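Local coordinates for protein alpha-1,3-glucanase (Streptomyces thermodiastaticus, PDB 7C7D) that hydrolyses the alpha-1,3-glucosidic linkages of alpha-1,3-glucan, acting as a thermostable glycosidase of family GH87, at residues N110-Y116 with D163-L169; T527-V531 with T587-P591; Q122-L126 with N185-V190; A552-C558 with T580-C585. One frame throughout, in Å; residues are numbered along the deposited sequence.

Contact 1 of 4, residues N110-Y116 with D163-L169; sequences NALTVAY and DNTRLLL
This is an antiparallel beta-strand pair in the N-terminal all-beta domain of the catalytic unit, a two-sheet domain whose strand 163-169 comes down against the right-handed beta-helix. Strands 111-116 and 163-169 run at 161° with their axes 4.6 Å apart, both in extended conformation. Hydrogen-bonded pairs Leu112-Leu167, Val114-Thr165 and Tyr116-Asp163 (CA-CA 5.4 to 5.6 Å) alternate with non-hydrogen-bonded pairs Ala111-Leu168, Thr113-Arg166 and Ala115-Asn164 (4.2 to 4.4 Å). Each hydrogen-bonded pair makes two bonds, for example Val114 N to Thr165 O at 2.8 Å and Thr165 N to Val114 O at 2.9 Å. At the far end Leu169 N donates to Asn110 O at 2.8 Å, where Asn110 and Ala111 form a classic beta bulge opposite Glu196 on the neighbouring strand. Leu112, Val114, Tyr116, Asp163, Thr165 and Leu167 lie on the face that packs against strands 133-142 and 178-183, and from it Asp163 OD1 hydrogen-bonds His326 NE2 and Tyr116 OH hydrogen-bonds Thr142 N. Within the pair Leu112 CB meets Leu169 CD2 at 4.1 Å. The other face, with Thr113, Asn164 and Arg166, looks to the beta-helix: Arg166 (chi1 p, then extended) makes cation-pi contacts with Trp267 and Trp323, and Asn164 OD1 bonds Arg372. Tyr116, with chi1 p, swings its ring back across the pair, bringing CE1 to 3.6 Å from Thr165 CG2 and OH to 2.6 Å from Asp163 OD2.

Contact 2 of 4, residues T527-V531 with T587-P591; sequences TGTVV and TWPQP
Side chains, not backbone hydrogen bonds, hold the C-terminal tail 587-591 against the turn at Gly528-Val530, before the Val531 corner. Thr529 does most of the work: its CB points toward the tail and chi1 is p, so CG2 sits 3.5 Å from Pro589 O and 3.9 Å from Pro591 CD. Val530, with chi1 m, lays CG1 3.9 Å from CG of Pro589, whose ring is C-gamma exo. Gly528 (phi/psi -63/-41) comes closest to Pro591, CA to CA 4.6 Å; Pro591 CA makes a CA-H...O contact with Gly528 O at 3.5 Å, and a side chain on the glycine would be tight against Pro591 CB. Gln590 folds back with chi1 and chi2 both m, donating from NE2 to Trp588 O at 2.9 Å. The extended tail lies across the last coils of the beta-helix: Trp588 stacks on Tyr556 of strand 553-557 and on His469, Pro589 touches Ala552 and Tyr556, and Thr529 and Val530 hydrogen-bond through their backbones to Tyr499 and Ala501 of the preceding coil.

Contact 3 of 4, residues Q122-L126 with N185-V190; sequences QSGTL and NVQVTV
Within the N-terminal two-sheet beta domain, this contact joins one sheet's strand 123-130 to the loop that leads into strand 188-196 of the other, their end-to-end directions 76° apart. Asn185 begins it: with chi1 p its amide grips Thr125, OD1 accepting from Thr125 N at 2.9 Å and ND2 donating to Thr125 OG1 at 2.9 Å. Gly124 CA lies 3.4 Å from Asn185 OD1, where a CB would clash. One water links Ser123 O (2.7 Å) to Asn185 O (3.0 Å); a second donates to Thr125 O (2.7 Å) and Val186 O (2.8 Å) and accepts from Asn185 N (3.2 Å). Val186 (chi1 p) points toward the strand, CG1 3.8 Å from Gly124 CA and CG2 3.7 Å from Gln122 OE1, and touches Val141. Past Gln187, whose NE2 bonds Asp96, the chain enters its strand, and Val188 and Val190, both chi1 t, turn inward between the sheets. Leu126 (chi1 t, chi2 p) meets them, CD1 4.2 Å from Val188 CG2 and CD2 4.3 Å from Val190 CG2.

Contact 4 of 4, residues A552-C558 with T580-C585; sequences AAGIYNC and TTWSDC
Ala552 opens the contact, its CB 4.0 Å from CZ3 of the Trp582 indole. Ala553 CB lies at the edge of that ring system and 4.1 Å from Trp582 CB (chi1 t, toward the strand). At Gly554 the chain turns a corner (phi/psi -65/-50), and its N donates to Thr580 OG1 (rotamer p) at 2.9 Å. A CB here would clash with Thr580 O. Ile555 pairs with Thr581 in a single beta bridge, CA-CA 4.6 Å: Ile555 N donates to Thr580 O at 2.9 Å and Trp582 N to Ile555 O at 2.8 Å, the backbones advancing in the same direction. Strand 553-557 is the last of its parallel sheet in the right-handed beta-helix, and segment 580-585 lies along that edge at the C-terminal end of the solenoid. Tyr556 (chi1 t) sets CD1 3.6 Å from Trp582 CD1; its ring and the five-membered ring of Trp582 have centroids 5.5 Å apart and planes at 50°. Trp588 stacks on Tyr556, and Thr587 OG1 hydrogen-bonds the indole NE1. Asn557 N and Trp582 O share a water at 2.9 and 2.8 Å, while Asn557 ND2 bonds Phe567 O. Cys558 and Cys585, both chi1 m, close the disulfide, SG to SG 2.0 Å with chi3 -86°, tying the end of strand 553-557 to the loop after strand 567-571; Cys585 SG stands 5.3 Å from the Tyr556 ring centroid, 22° off its normal.

In the fold
The four contacts form two clusters. Contacts 1 and 3 share the N-terminal beta domain, centres 14 Å apart, and alternate along the chain; Val114 CG1 meets Val190 CG1 at 3.9 Å where strands 109-117 and 188-196 run side by side in one sheet. The calcium ion, bound by Glu63, Glu65, Ser88, Gln91 and Asp191, lies about 8 Å from the side chains of Ala115 and Val190. Contacts 2 and 4, centres 8 Å apart, lie at the C-terminal end of the beta-helix, joined by Thr529 O and Ala552 N at 2.8 Å, a probable hydrogen bond. Contacts 1 and 4 are 45 Å apart between centres, on opposite sides of the chain's centre.

Contact 1 of 4, residues N110-Y116 with D163-L169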
loop_
_atom_site.group_PDB
_atom_site.type_symbol
_atom_site.label_atom_id
_atom_site.label_comp_id
_atom_site.label_asym_id
_atom_site.label_seq_id
_atom_site.Cartn_x
_atom_site.Cartn_y
_atom_site.Cartn_z
ATOM N N ASN A 110 -6.986 -18.938 -12.894
ATOM C CA ASN A 110 -8.184 -18.761 -13.702
ATOM C C ASN A 110 -8.594 -17.298 -13.760
ATOM O O ASN A 110 -9.693 -16.988 -14.236
ATOM C CB ASN A 110 -9.346 -19.618 -13.180
ATOM C CG ASN A 110 -9.762 -19.251 -11.761
ATOM O OD1 ASN A 110 -9.148 -18.403 -11.114
ATOM N ND2 ASN A 110 -10.816 -19.896 -11.271
ATOM N N ALA A 111 -7.743 -16.401 -13.276
ATOM C CA ALA A 111 -8.068 -14.990 -13.182
ATOM C C ALA A 111 -6.803 -14.178 -13.409
ATOM O O ALA A 111 -5.687 -14.645 -13.151
ATOM C CB ALA A 111 -8.688 -14.653 -11.824
ATOM N N LEU A 112 -6.995 -12.954 -13.887
ATOM C CA LEU A 112 -5.896 -12.103 -14.311
ATOM C C LEU A 112 -6.155 -10.680 -13.844
ATOM O O LEU A 112 -7.250 -10.154 -14.057
ATOM C CB LEU A 112 -5.822 -12.135 -15.841
ATOM C CG LEU A 112 -4.814 -11.239 -16.542
ATOM C CD1 LEU A 112 -3.410 -11.637 -16.139
ATOM C CD2 LEU A 112 -4.990 -11.347 -18.046
ATOM N N THR A 113 -5.162 -10.065 -13.202
ATOM C CA THR A 113 -5.173 -8.634 -12.918
ATOM C C THR A 113 -3.943 -8.015 -13.560
ATOM O O THR A 113 -2.837 -8.546 -13.415
ATOM C CB THR A 113 -5.171 -8.355 -11.412
ATOM O OG1 THR A 113 -6.307 -8.986 -10.811
ATOM C CG2 THR A 113 -5.233 -6.855 -11.136
ATOM N N VAL A 114 -4.127 -6.909 -14.275
ATOM C CA VAL A 114 -3.046 -6.269 -15.016
ATOM C C VAL A 114 -2.923 -4.819 -14.576
ATOM O O VAL A 114 -3.907 -4.073 -14.603
ATOM C CB VAL A 114 -3.287 -6.344 -16.532
ATOM C CG1 VAL A 114 -2.151 -5.667 -17.283
ATOM C CG2 VAL A 114 -3.429 -7.790 -16.971
ATOM N N ALA A 115 -1.717 -4.419 -14.179
ATOM C CA ALA A 115 -1.415 -3.018 -13.908
ATOM C C ALA A 115 -0.876 -2.390 -15.187
ATOM O O ALA A 115 0.033 -2.936 -15.818
ATOM C CB ALA A 115 -0.390 -2.901 -12.779
ATOM N N TYR A 116 -1.439 -1.249 -15.570
ATOM C CA TYR A 116 -1.178 -0.681 -16.885
ATOM C C TYR A 116 -1.413 0.822 -16.815
ATOM O O TYR A 116 -2.031 1.329 -15.877
ATOM C CB TYR A 116 -2.133 -1.286 -17.929
ATOM C CG TYR A 116 -3.523 -0.746 -17.696
ATOM C CD1 TYR A 116 -4.358 -1.314 -16.735
ATOM C CD2 TYR A 116 -3.968 0.401 -18.354
ATOM C CE1 TYR A 116 -5.601 -0.771 -16.450
ATOM C CE2 TYR A 116 -5.198 0.953 -18.062
ATOM C CZ TYR A 116 -6.012 0.362 -17.124
ATOM O OH TYR A 116 -7.246 0.897 -16.846
ATOM N N ASP A 163 -3.186 1.904 -13.333
ATOM C CA ASP A 163 -4.499 1.444 -12.924
ATOM C C ASP A 163 -4.451 -0.072 -13.034
ATOM O O ASP A 163 -3.563 -0.625 -13.685
ATOM C CB ASP A 163 -5.556 2.019 -13.875
ATOM C CG ASP A 163 -6.958 1.726 -13.439
ATOM O OD1 ASP A 163 -7.245 1.926 -12.245
ATOM O OD2 ASP A 163 -7.772 1.315 -14.305
ATOM N N ASN A 164 -5.410 -0.741 -12.399
ATOM C CA ASN A 164 -5.486 -2.195 -12.430
ATOM C C ASN A 164 -6.811 -2.619 -13.040
ATOM O O ASN A 164 -7.876 -2.120 -12.654
ATOM C CB ASN A 164 -5.310 -2.795 -11.037
ATOM C CG ASN A 164 -3.868 -2.733 -10.569
ATOM O OD1 ASN A 164 -3.120 -3.696 -10.710
ATOM N ND2 ASN A 164 -3.465 -1.582 -10.036
ATOM N N THR A 165 -6.738 -3.539 -13.987
ATOM C CA THR A 165 -7.917 -4.078 -14.637
ATOM C C THR A 165 -7.876 -5.594 -14.510
ATOM O O THR A 165 -6.802 -6.202 -14.579
ATOM C CB THR A 165 -7.975 -3.614 -16.101
ATOM O OG1 THR A 165 -9.182 -4.085 -16.701
ATOM C CG2 THR A 165 -6.767 -4.106 -16.900
ATOM N N ARG A 166 -9.039 -6.204 -14.287
ATOM C CA ARG A 166 -9.095 -7.626 -13.982
ATOM C C ARG A 166 -10.118 -8.337 -14.852
ATOM O O ARG A 166 -11.053 -7.733 -15.384
ATOM C CB ARG A 166 -9.397 -7.884 -12.499
ATOM C CG ARG A 166 -10.825 -7.568 -12.082
ATOM C CD ARG A 166 -11.074 -7.915 -10.616
ATOM N NE ARG A 166 -12.450 -7.627 -10.221
ATOM C CZ ARG A 166 -12.992 -7.973 -9.058
ATOM N NH1 ARG A 166 -12.282 -8.638 -8.157
ATOM N NH2 ARG A 166 -14.257 -7.666 -8.803
ATOM N N LEU A 167 -9.945 -9.652 -14.959
ATOM C CA LEU A 167 -10.827 -10.473 -15.774
ATOM C C LEU A 167 -10.722 -11.914 -15.301
ATOM O O LEU A 167 -9.613 -12.427 -15.119
ATOM C CB LEU A 167 -10.387 -10.387 -17.239
ATOM C CG LEU A 167 -11.287 -10.915 -18.352
ATOM C CD1 LEU A 167 -12.726 -10.484 -18.132
ATOM C CD2 LEU A 167 -10.772 -10.426 -19.694
ATOM N N LEU A 168 -11.868 -12.555 -15.092
ATOM C CA LEU A 168 -11.883 -14.006 -14.988
ATOM C C LEU A 168 -11.610 -14.580 -16.371
ATOM O O LEU A 168 -12.191 -14.132 -17.364
ATOM C CB LEU A 168 -13.247 -14.488 -14.488
ATOM C CG LEU A 168 -13.609 -14.167 -13.035
ATOM C CD1 LEU A 168 -15.086 -14.427 -12.770
ATOM C CD2 LEU A 168 -12.746 -14.961 -12.066
ATOM N N LEU A 169 -10.712 -15.564 -16.447
ATOM C CA LEU A 169 -10.318 -16.075 -17.757
ATOM C C LEU A 169 -11.377 -16.969 -18.393
ATOM O O LEU A 169 -11.324 -17.194 -19.606
ATOM C CB LEU A 169 -8.983 -16.815 -17.670
ATOM C CG LEU A 169 -7.762 -15.960 -17.319
ATOM C CD1 LEU A 169 -6.546 -16.844 -17.081
ATOM C CD2 LEU A 169 -7.480 -14.926 -18.397
#

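Contact 2 of 4, residues T527-V531 with T587-P591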
loop_
_atom_site.group_PDB
_atom_site.type_symbol
_atom_site.label_atom_id
_atom_site.label_comp_id
_atom_site.label_asym_id
_atom_site.label_seq_id
_atom_site.Cartn_x
_atom_site.Cartn_y
_atom_site.Cartn_z
ATOM N N THR A 527 23.146 -0.821 -2.065
ATOM C CA THR A 527 22.669 0.465 -1.578
ATOM C C THR A 527 23.327 1.569 -2.394
ATOM O O THR A 527 24.550 1.596 -2.539
ATOM C CB THR A 527 23.045 0.608 -0.103
ATOM O OG1 THR A 527 22.504 -0.496 0.636
ATOM C CG2 THR A 527 22.523 1.898 0.477
ATOM N N GLY A 528 22.514 2.480 -2.927
ATOM C CA GLY A 528 23.055 3.504 -3.808
ATOM C C GLY A 528 24.045 4.430 -3.125
ATOM O O GLY A 528 25.083 4.779 -3.698
ATOM N N THR A 529 23.752 4.835 -1.888
ATOM C CA THR A 529 24.645 5.745 -1.181
ATOM C C THR A 529 25.221 5.106 0.081
ATOM O O THR A 529 26.271 4.460 0.017
ATOM C CB THR A 529 23.960 7.089 -0.895
ATOM O OG1 THR A 529 22.759 6.873 -0.150
ATOM C CG2 THR A 529 23.615 7.811 -2.202
ATOM N N VAL A 530 24.553 5.264 1.224
ATOM C CA VAL A 530 25.119 4.860 2.507
ATOM C C VAL A 530 24.196 3.884 3.223
ATOM O O VAL A 530 22.967 3.936 3.093
ATOM C CB VAL A 530 25.451 6.068 3.412
ATOM C CG1 VAL A 530 26.501 6.950 2.755
ATOM C CG2 VAL A 530 24.192 6.878 3.721
ATOM N N VAL A 531 24.803 3.002 4.022
ATOM C CA VAL A 531 24.004 2.102 4.855
ATOM C C VAL A 531 23.298 2.871 5.968
ATOM O O VAL A 531 22.135 2.594 6.291
ATOM C CB VAL A 531 24.873 0.943 5.385
ATOM C CG1 VAL A 531 24.059 0.051 6.309
ATOM C CG2 VAL A 531 25.417 0.144 4.211
ATOM N N THR A 587 29.573 17.731 1.683
ATOM C CA THR A 587 29.123 17.197 0.410
ATOM C C THR A 587 28.125 16.075 0.653
ATOM O O THR A 587 27.967 15.573 1.770
ATOM C CB THR A 587 30.299 16.671 -0.423
ATOM O OG1 THR A 587 30.878 15.537 0.236
ATOM C CG2 THR A 587 31.354 17.755 -0.610
ATOM N N TRP A 588 27.457 15.678 -0.411
ATOM C CA TRP A 588 26.513 14.602 -0.228
ATOM C C TRP A 588 26.939 13.371 -1.009
ATOM O O TRP A 588 27.377 13.487 -2.160
ATOM C CB TRP A 588 25.111 15.025 -0.669
ATOM C CG TRP A 588 24.340 15.538 0.480
ATOM C CD1 TRP A 588 24.316 16.818 0.946
ATOM C CD2 TRP A 588 23.508 14.773 1.353
ATOM N NE1 TRP A 588 23.506 16.901 2.051
ATOM C CE2 TRP A 588 22.994 15.658 2.318
ATOM C CE3 TRP A 588 23.137 13.427 1.406
ATOM C CZ2 TRP A 588 22.129 15.242 3.324
ATOM C CZ3 TRP A 588 22.280 13.015 2.405
ATOM C CH2 TRP A 588 21.785 13.919 3.350
ATOM N N PRO A 589 26.848 12.192 -0.399
ATOM C CA PRO A 589 27.120 10.956 -1.141
ATOM C C PRO A 589 26.178 10.843 -2.328
ATOM O O PRO A 589 24.969 11.052 -2.206
ATOM C CB PRO A 589 26.855 9.856 -0.107
ATOM C CG PRO A 589 26.896 10.533 1.224
ATOM C CD PRO A 589 26.443 11.937 0.993
ATOM N N GLN A 590 26.742 10.527 -3.487
ATOM C CA GLN A 590 25.921 10.401 -4.676
ATOM C C GLN A 590 25.879 8.949 -5.141
ATOM O O GLN A 590 26.864 8.218 -5.005
ATOM C CB GLN A 590 26.471 11.270 -5.813
ATOM C CG GLN A 590 26.607 12.742 -5.456
ATOM C CD GLN A 590 25.287 13.369 -5.054
ATOM O OE1 GLN A 590 24.250 13.109 -5.665
ATOM N NE2 GLN A 590 25.319 14.200 -4.019
ATOM N N PRO A 591 24.743 8.497 -5.689
ATOM C CA PRO A 591 24.635 7.136 -6.225
ATOM C C PRO A 591 25.299 7.015 -7.593
ATOM O O PRO A 591 26.120 6.117 -7.783
ATOM C CB PRO A 591 23.124 6.936 -6.352
ATOM C CG PRO A 591 22.587 8.305 -6.572
ATOM C CD PRO A 591 23.472 9.236 -5.789
#

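Contact 3 of 4, residues Q122-L126 with N185-V190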
loop_
_atom_site.group_PDB
_atom_site.type_symbol
_atom_site.label_atom_id
_atom_site.label_comp_id
_atom_site.label_asym_id
_atom_site.label_seq_id
_atom_site.Cartn_x
_atom_site.Cartn_y
_atom_site.Cartn_z
ATOM N N GLN A 122 -7.619 9.048 -22.830
ATOM C CA GLN A 122 -7.918 7.952 -23.734
ATOM C C GLN A 122 -8.357 6.715 -22.965
ATOM O O GLN A 122 -8.145 6.586 -21.754
ATOM C CB GLN A 122 -6.710 7.620 -24.611
ATOM C CG GLN A 122 -6.282 8.779 -25.490
ATOM C CD GLN A 122 -5.045 8.457 -26.293
ATOM O OE1 GLN A 122 -4.514 7.357 -26.208
ATOM N NE2 GLN A 122 -4.580 9.418 -27.081
ATOM N N SER A 123 -8.969 5.798 -23.701
ATOM C CA SER A 123 -9.417 4.535 -23.143
ATOM C C SER A 123 -9.567 3.546 -24.286
ATOM O O SER A 123 -9.557 3.917 -25.462
ATOM C CB SER A 123 -10.733 4.691 -22.378
ATOM O OG SER A 123 -11.764 5.114 -23.250
ATOM N N GLY A 124 -9.698 2.277 -23.922
ATOM C CA GLY A 124 -9.910 1.246 -24.914
ATOM C C GLY A 124 -9.953 -0.116 -24.269
ATOM O O GLY A 124 -10.425 -0.268 -23.135
ATOM N N THR A 125 -9.471 -1.122 -24.984
ATOM C CA THR A 125 -9.459 -2.474 -24.464
ATOM C C THR A 125 -8.118 -3.106 -24.778
ATOM O O THR A 125 -7.348 -2.611 -25.602
ATOM C CB THR A 125 -10.586 -3.330 -25.051
ATOM O OG1 THR A 125 -10.500 -3.301 -26.479
ATOM C CG2 THR A 125 -11.946 -2.810 -24.611
ATOM N N LEU A 126 -7.851 -4.212 -24.096
ATOM C CA LEU A 126 -6.640 -4.993 -24.284
ATOM C C LEU A 126 -7.078 -6.435 -24.472
ATOM O O LEU A 126 -7.735 -7.002 -23.594
ATOM C CB LEU A 126 -5.748 -4.842 -23.049
ATOM C CG LEU A 126 -4.314 -5.366 -23.086
ATOM C CD1 LEU A 126 -3.499 -4.770 -24.220
ATOM C CD2 LEU A 126 -3.648 -5.069 -21.753
ATOM N N ASN A 185 -6.571 -0.997 -29.882
ATOM C CA ASN A 185 -7.287 0.254 -30.122
ATOM C C ASN A 185 -6.803 1.409 -29.255
ATOM O O ASN A 185 -7.436 2.471 -29.257
ATOM C CB ASN A 185 -8.800 0.067 -29.953
ATOM C CG ASN A 185 -9.171 -0.512 -28.599
ATOM O OD1 ASN A 185 -8.481 -0.288 -27.610
ATOM N ND2 ASN A 185 -10.273 -1.254 -28.550
ATOM N N VAL A 186 -5.726 1.215 -28.498
ATOM C CA VAL A 186 -5.118 2.265 -27.692
ATOM C C VAL A 186 -3.740 1.756 -27.304
ATOM O O VAL A 186 -3.530 0.549 -27.151
ATOM C CB VAL A 186 -5.978 2.613 -26.446
ATOM C CG1 VAL A 186 -6.141 1.403 -25.524
ATOM C CG2 VAL A 186 -5.400 3.810 -25.693
ATOM N N GLN A 187 -2.791 2.675 -27.163
ATOM C CA GLN A 187 -1.445 2.299 -26.751
ATOM C C GLN A 187 -1.452 2.030 -25.250
ATOM O O GLN A 187 -1.868 2.886 -24.465
ATOM C CB GLN A 187 -0.470 3.422 -27.089
ATOM C CG GLN A 187 0.989 3.122 -26.802
ATOM C CD GLN A 187 1.842 4.361 -26.946
ATOM O OE1 GLN A 187 1.757 5.278 -26.131
ATOM N NE2 GLN A 187 2.656 4.406 -27.995
ATOM N N VAL A 188 -1.003 0.846 -24.847
ATOM C CA VAL A 188 -1.081 0.421 -23.454
ATOM C C VAL A 188 0.326 0.147 -22.948
ATOM O O VAL A 188 1.073 -0.621 -23.562
ATOM C CB VAL A 188 -1.963 -0.829 -23.278
ATOM C CG1 VAL A 188 -2.110 -1.162 -21.791
ATOM C CG2 VAL A 188 -3.327 -0.630 -23.934
ATOM N N THR A 189 0.682 0.759 -21.826
ATOM C CA THR A 189 1.940 0.466 -21.155
ATOM C C THR A 189 1.635 -0.536 -20.051
ATOM O O THR A 189 0.948 -0.208 -19.079
ATOM C CB THR A 189 2.574 1.748 -20.628
ATOM O OG1 THR A 189 2.873 2.594 -21.748
ATOM C CG2 THR A 189 3.865 1.443 -19.875
ATOM N N VAL A 190 2.104 -1.769 -20.225
ATOM C CA VAL A 190 1.810 -2.861 -19.303
ATOM C C VAL A 190 2.946 -2.986 -18.299
ATOM O O VAL A 190 4.113 -3.124 -18.681
ATOM C CB VAL A 190 1.589 -4.179 -20.064
ATOM C CG1 VAL A 190 1.239 -5.299 -19.094
ATOM C CG2 VAL A 190 0.481 -4.012 -21.110
HETATM O O HOH W 1 -10.045 2.939 -27.953
HETATM O O HOH W 2 -5.292 -1.671 -27.067
#

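Contact 4 of 4, residues A552-C558 with T580-C585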
loop_
_atom_site.group_PDB
_atom_site.type_symbol
_atom_site.label_atom_id
_atom_site.label_comp_id
_atom_site.label_asym_id
_atom_site.label_seq_id
_atom_site.Cartn_x
_atom_site.Cartn_y
_atom_site.Cartn_z
ATOM N N ALA A 552 28.462 4.399 -1.782
ATOM C CA ALA A 552 29.230 5.571 -1.366
ATOM C C ALA A 552 30.036 5.361 -0.092
ATOM O O ALA A 552 31.237 5.640 -0.084
ATOM C CB ALA A 552 28.325 6.807 -1.236
ATOM N N ALA A 553 29.412 4.893 0.987
ATOM C CA ALA A 553 30.103 4.707 2.258
ATOM C C ALA A 553 29.194 3.937 3.203
ATOM O O ALA A 553 27.981 3.853 2.998
ATOM C CB ALA A 553 30.471 6.045 2.908
ATOM N N GLY A 554 29.788 3.398 4.268
ATOM C CA GLY A 554 28.974 2.783 5.304
ATOM C C GLY A 554 28.086 3.787 6.017
ATOM O O GLY A 554 26.876 3.574 6.156
ATOM N N ILE A 555 28.673 4.900 6.463
ATOM C CA ILE A 555 28.018 5.857 7.347
ATOM C C ILE A 555 28.234 7.267 6.823
ATOM O O ILE A 555 29.364 7.649 6.502
ATOM C CB ILE A 555 28.578 5.788 8.782
ATOM C CG1 ILE A 555 28.425 4.399 9.396
ATOM C CG2 ILE A 555 27.927 6.851 9.671
ATOM C CD1 ILE A 555 29.141 4.266 10.722
ATOM N N TYR A 556 27.161 8.048 6.801
ATOM C CA TYR A 556 27.203 9.496 6.692
ATOM C C TYR A 556 26.676 10.019 8.019
ATOM O O TYR A 556 25.538 9.732 8.386
ATOM C CB TYR A 556 26.304 9.941 5.540
ATOM C CG TYR A 556 26.207 11.426 5.314
ATOM C CD1 TYR A 556 27.141 12.085 4.533
ATOM C CD2 TYR A 556 25.156 12.162 5.841
ATOM C CE1 TYR A 556 27.049 13.442 4.299
ATOM C CE2 TYR A 556 25.056 13.526 5.613
ATOM C CZ TYR A 556 26.005 14.158 4.840
ATOM O OH TYR A 556 25.914 15.514 4.612
ATOM N N ASN A 557 27.517 10.726 8.766
ATOM C CA ASN A 557 27.153 11.173 10.111
ATOM C C ASN A 557 27.361 12.681 10.175
ATOM O O ASN A 557 28.461 13.157 10.456
ATOM C CB ASN A 557 27.961 10.427 11.178
ATOM C CG ASN A 557 27.483 10.722 12.591
ATOM O OD1 ASN A 557 26.807 11.724 12.836
ATOM N ND2 ASN A 557 27.849 9.859 13.530
ATOM N N CYS A 558 26.293 13.433 9.925
ATOM C CA CYS A 558 26.373 14.890 9.806
ATOM C C CYS A 558 25.084 15.492 10.351
ATOM O O CYS A 558 24.183 15.871 9.590
ATOM C CB CYS A 558 26.613 15.305 8.348
ATOM S SG CYS A 558 27.958 14.421 7.462
ATOM N N THR A 580 33.138 2.003 6.745
ATOM C CA THR A 580 33.683 3.260 6.268
ATOM C C THR A 580 32.712 4.389 6.573
ATOM O O THR A 580 31.497 4.186 6.647
ATOM C CB THR A 580 33.954 3.226 4.757
ATOM O OG1 THR A 580 32.713 3.088 4.055
ATOM C CG2 THR A 580 34.904 2.082 4.394
ATOM N N THR A 581 33.278 5.580 6.733
ATOM C CA THR A 581 32.538 6.802 6.991
ATOM C C THR A 581 32.830 7.796 5.876
ATOM O O THR A 581 33.987 7.968 5.470
ATOM C CB THR A 581 32.941 7.373 8.348
ATOM O OG1 THR A 581 32.637 6.414 9.368
ATOM C CG2 THR A 581 32.197 8.658 8.633
ATOM N N TRP A 582 31.779 8.426 5.364
ATOM C CA TRP A 582 31.935 9.489 4.381
ATOM C C TRP A 582 32.754 10.621 4.991
ATOM O O TRP A 582 32.405 11.140 6.054
ATOM C CB TRP A 582 30.543 9.978 3.979
ATOM C CG TRP A 582 30.542 10.983 2.887
ATOM C CD1 TRP A 582 30.375 12.328 3.022
ATOM C CD2 TRP A 582 30.701 10.736 1.482
ATOM N NE1 TRP A 582 30.425 12.936 1.796
ATOM C CE2 TRP A 582 30.620 11.982 0.832
ATOM C CE3 TRP A 582 30.903 9.585 0.713
ATOM C CZ2 TRP A 582 30.735 12.113 -0.549
ATOM C CZ3 TRP A 582 31.014 9.718 -0.665
ATOM C CH2 TRP A 582 30.938 10.975 -1.278
ATOM N N SER A 583 33.849 10.997 4.322
ATOM C CA SER A 583 34.832 11.868 4.964
ATOM C C SER A 583 34.374 13.319 5.073
ATOM O O SER A 583 34.820 14.030 5.982
ATOM C CB SER A 583 36.179 11.804 4.239
ATOM O OG SER A 583 36.666 10.473 4.161
ATOM N N ASP A 584 33.512 13.785 4.169
ATOM C CA ASP A 584 33.253 15.218 3.986
ATOM C C ASP A 584 31.775 15.524 4.213
ATOM O O ASP A 584 30.946 15.304 3.325
ATOM C CB ASP A 584 33.695 15.649 2.590
ATOM C CG ASP A 584 33.620 17.150 2.385
ATOM O OD1 ASP A 584 33.133 17.866 3.288
ATOM O OD2 ASP A 584 34.056 17.619 1.313
ATOM N N CYS A 585 31.452 16.082 5.383
ATOM C CA CYS A 585 30.065 16.410 5.694
ATOM C C CYS A 585 29.524 17.566 4.864
ATOM O O CYS A 585 28.304 17.759 4.822
ATOM C CB CYS A 585 29.909 16.726 7.180
ATOM S SG CYS A 585 29.654 15.268 8.203
HETATM O O HOH W 3 30.046 11.421 7.564
#